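Local coordinates for conserved membrane protein (Chlamydia abortus, PDB 6GZU) that acts as a secreted effector that combines deubiquitinase and acetyltransferase activities and induces Golgi fragmentation in host cells, at residues H108-N113 / N118-S123. Residues are numbered along the deposited sequence; the frame is centred on the assembly and turned at random.
Sequences HPSAHN and NSMMLS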
ATOM      1  N   HIS A 108      -3.056   0.739  14.953  1.00 20.59           N
ATOM      2  CA  HIS A 108      -3.467   0.240  16.260  1.00 20.89           C
ATOM      3  C   HIS A 108      -4.373   1.307  16.839  1.00 22.43           C
ATOM      4  O   HIS A 108      -4.035   2.492  16.822  1.00 24.07           O
ATOM      5  CB  HIS A 108      -2.277   0.037  17.182  1.00 22.21           C
ATOM      6  CG  HIS A 108      -2.629  -0.735  18.412  1.00 21.80           C
ATOM      7  ND1 HIS A 108      -3.313  -0.179  19.471  1.00 23.67           N
ATOM      8  CD2 HIS A 108      -2.414  -2.032  18.740  1.00 22.29           C
ATOM      9  CE1 HIS A 108      -3.491  -1.096  20.406  1.00 23.04           C
ATOM     10  NE2 HIS A 108      -2.951  -2.230  19.991  1.00 22.88           N
ATOM     11  N   PRO A 109      -5.532   0.899  17.388  1.00 23.06           N
ATOM     12  CA  PRO A 109      -6.503   1.879  17.886  1.00 24.46           C
ATOM     13  C   PRO A 109      -6.069   2.658  19.131  1.00 24.55           C
ATOM     14  O   PRO A 109      -6.719   3.687  19.437  1.00 26.53           O
ATOM     15  CB  PRO A 109      -7.752   1.031  18.217  1.00 26.67           C
ATOM     16  CG  PRO A 109      -7.527  -0.305  17.488  1.00 25.71           C
ATOM     17  CD  PRO A 109      -6.040  -0.493  17.440  1.00 25.28           C
ATOM     18  N   SER A 110      -5.029   2.223  19.843  1.00 26.04           N
ATOM     19  CA  SER A 110      -4.656   2.915  21.078  1.00 29.27           C
ATOM     20  C   SER A 110      -3.784   4.141  20.861  1.00 31.18           C
ATOM     21  O   SER A 110      -3.603   4.941  21.774  1.00 33.18           O
ATOM     22  CB  SER A 110      -3.972   1.969  22.061  1.00 33.13           C
ATOM     23  OG  SER A 110      -2.715   1.585  21.496  1.00 38.01           O
ATOM     24  N   ALA A 111      -3.281   4.297  19.641  1.00 31.30           N
ATOM     25  CA  ALA A 111      -2.443   5.428  19.262  1.00 33.72           C
ATOM     26  C   ALA A 111      -3.288   6.585  18.725  1.00 36.74           C
ATOM     27  O   ALA A 111      -4.075   6.412  17.785  1.00 37.96           O
ATOM     28  CB  ALA A 111      -1.463   5.003  18.221  1.00 31.70           C
ATOM     29  N   HIS A 112      -3.119   7.769  19.299  1.00 38.85           N
ATOM     30  CA  HIS A 112      -3.953   8.906  18.886  1.00 40.86           C
ATOM     31  C   HIS A 112      -3.202  10.045  18.243  1.00 40.19           C
ATOM     32  O   HIS A 112      -3.802  11.063  17.885  1.00 41.65           O
ATOM     33  CB  HIS A 112      -4.782   9.405  20.055  1.00 44.27           C
ATOM     34  CG  HIS A 112      -5.785   8.398  20.506  1.00 47.56           C
ATOM     35  ND1 HIS A 112      -7.011   8.245  19.894  1.00 49.34           N
ATOM     36  CD2 HIS A 112      -5.707   7.425  21.444  1.00 49.58           C
ATOM     37  CE1 HIS A 112      -7.664   7.245  20.465  1.00 50.22           C
ATOM     38  NE2 HIS A 112      -6.896   6.733  21.410  1.00 50.97           N
ATOM     39  N   ASN A 113      -1.890   9.892  18.118  1.00 38.25           N
ATOM     40  CA  ASN A 113      -1.070  10.899  17.445  1.00 38.63           C
ATOM     41  C   ASN A 113       0.074  10.184  16.746  1.00 36.73           C
ATOM     42  O   ASN A 113       0.238   8.981  16.951  1.00 36.69           O
ATOM     43  CB  ASN A 113      -0.610  11.977  18.442  1.00 41.25           C
ATOM     44  CG  ASN A 113       0.294  11.443  19.534  1.00 44.43           C
ATOM     45  OD1 ASN A 113       1.175  10.621  19.302  1.00 46.00           O
ATOM     46  ND2 ASN A 113       0.074  11.925  20.749  1.00 47.00           N
ATOM     47  N   ASN A 118       3.808   5.881  15.832  1.00 34.76           N
ATOM     48  CA  ASN A 118       5.136   5.451  15.425  1.00 38.67           C
ATOM     49  C   ASN A 118       5.902   4.572  16.401  1.00 38.45           C
ATOM     50  O   ASN A 118       6.554   3.597  15.992  1.00 38.13           O
ATOM     51  CB  ASN A 118       5.962   6.611  14.944  1.00 42.84           C
ATOM     52  CG  ASN A 118       6.073   6.582  13.487  1.00 46.53           C
ATOM     53  OD1 ASN A 118       5.056   6.658  12.783  1.00 47.82           O
ATOM     54  ND2 ASN A 118       7.270   6.318  13.002  1.00 46.09           N
ATOM     55  N   SER A 119       5.801   4.902  17.680  1.00 37.86           N
ATOM     56  CA  SER A 119       6.496   4.139  18.693  1.00 39.88           C
ATOM     57  C   SER A 119       5.933   2.735  18.737  1.00 39.89           C
ATOM     58  O   SER A 119       6.683   1.748  18.801  1.00 42.07           O
ATOM     59  CB  SER A 119       6.357   4.802  20.049  1.00 41.59           C
ATOM     60  OG  SER A 119       6.967   3.975  21.018  1.00 43.33           O
ATOM     61  N   MET A 120       4.605   2.647  18.708  1.00 38.03           N
ATOM     62  CA  MET A 120       3.940   1.354  18.681  1.00 35.54           C
ATOM     63  C   MET A 120       4.333   0.582  17.437  1.00 33.97           C
ATOM     64  O   MET A 120       4.680  -0.590  17.510  1.00 34.66           O
ATOM     65  CB  MET A 120       2.435   1.508  18.743  1.00 35.59           C
ATOM     66  CG  MET A 120       1.954   2.138  20.003  1.00 39.39           C
ATOM     67  SD  MET A 120       0.174   1.885  20.155  1.00 42.17           S
ATOM     68  CE  MET A 120       0.202   0.093  20.093  1.00 40.75           C
ATOM     69  N   MET A 121       4.315   1.218  16.282  1.00 33.20           N
ATOM     70  CA  MET A 121       4.618   0.500  15.064  0.60 32.81           C
ATOM     71  C   MET A 121       6.043  -0.049  15.061  1.00 35.93           C
ATOM     72  O   MET A 121       6.291  -1.216  14.693  1.00 37.36           O
ATOM     73  CB  MET A 121       4.426   1.408  13.853  0.60 30.59           C
ATOM     74  CG  MET A 121       4.660   0.636  12.604  0.60 29.98           C
ATOM     75  SD  MET A 121       4.361   1.637  11.208  0.60 30.34           S
ATOM     76  CE  MET A 121       5.628   2.912  11.365  0.60 30.62           C
ATOM     77  N   LEU A 122       6.980   0.804  15.455  1.00 40.01           N
ATOM     78  CA  LEU A 122       8.383   0.417  15.452  1.00 44.14           C
ATOM     79  C   LEU A 122       8.602  -0.808  16.338  1.00 46.26           C
ATOM     80  O   LEU A 122       9.440  -1.655  16.038  1.00 46.42           O
ATOM     81  CB  LEU A 122       9.282   1.583  15.884  1.00 45.73           C
ATOM     82  CG  LEU A 122       9.282   2.847  15.005  1.00 47.16           C
ATOM     83  CD1 LEU A 122      10.362   3.825  15.433  1.00 48.65           C
ATOM     84  CD2 LEU A 122       9.403   2.535  13.517  1.00 47.22           C
ATOM     85  N   SER A 123       7.828  -0.943  17.410  1.00 47.59           N
ATOM     86  CA  SER A 123       8.000  -2.123  18.243  1.00 50.10           C
ATOM     87  C   SER A 123       7.428  -3.426  17.633  1.00 51.60           C
ATOM     88  O   SER A 123       7.969  -4.505  17.892  1.00 53.95           O
ATOM     89  CB  SER A 123       7.439  -1.884  19.643  1.00 51.50           C
ATOM     90  OG  SER A 123       6.041  -2.081  19.657  1.00 52.81           O
TER
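A CH-pi contact of M120 with the H108 imidazole packs helix 114-124 against the type I beta turn H108-A111 that precedes it, in the connection following strand 100-107 of the central mixed sheet. This catalytic part of the protein is a CE-clan domain, related to the Ulp1 cysteine proteases, and this corner of it lies away from the zinc site. No hydrogen bond joins the two segments; a single methionine makes every side-chain contact from the helix.

The terminal methyl of M120 does most of the work. CE sits over one face of the H108 imidazole, 3.5 Å from the ring centroid and 15° off the normal, and its nearest ring atom is H108 CG at 3.4 Å. The sulfur stands obliquely to the same ring, with M120 SD 4.5 Å from the centroid. The methionine chain reaches out from the helix and bends at its end (chi3 58°), which turns the methyl onto the ring while SD faces the turn. There M120 SD approaches S110 OG to 3.2 Å and A111 CB to 4.0 Å. W106, on the strand, also touches M120, and A111 packs further on E116 and M117 of the helix. N113 caps the start of the same helix, its OD1 accepting a hydrogen bond from E116 N.

The imidazole is also held from within its own turn. P109 CD lies against the face opposite the methyl, sandwiching the ring between proline and methionine. The H108 ring is further restrained at its edge, where S110 N, close to the ring plane, donates a nearly straight hydrogen bond to H108 ND1 (3.0 Å).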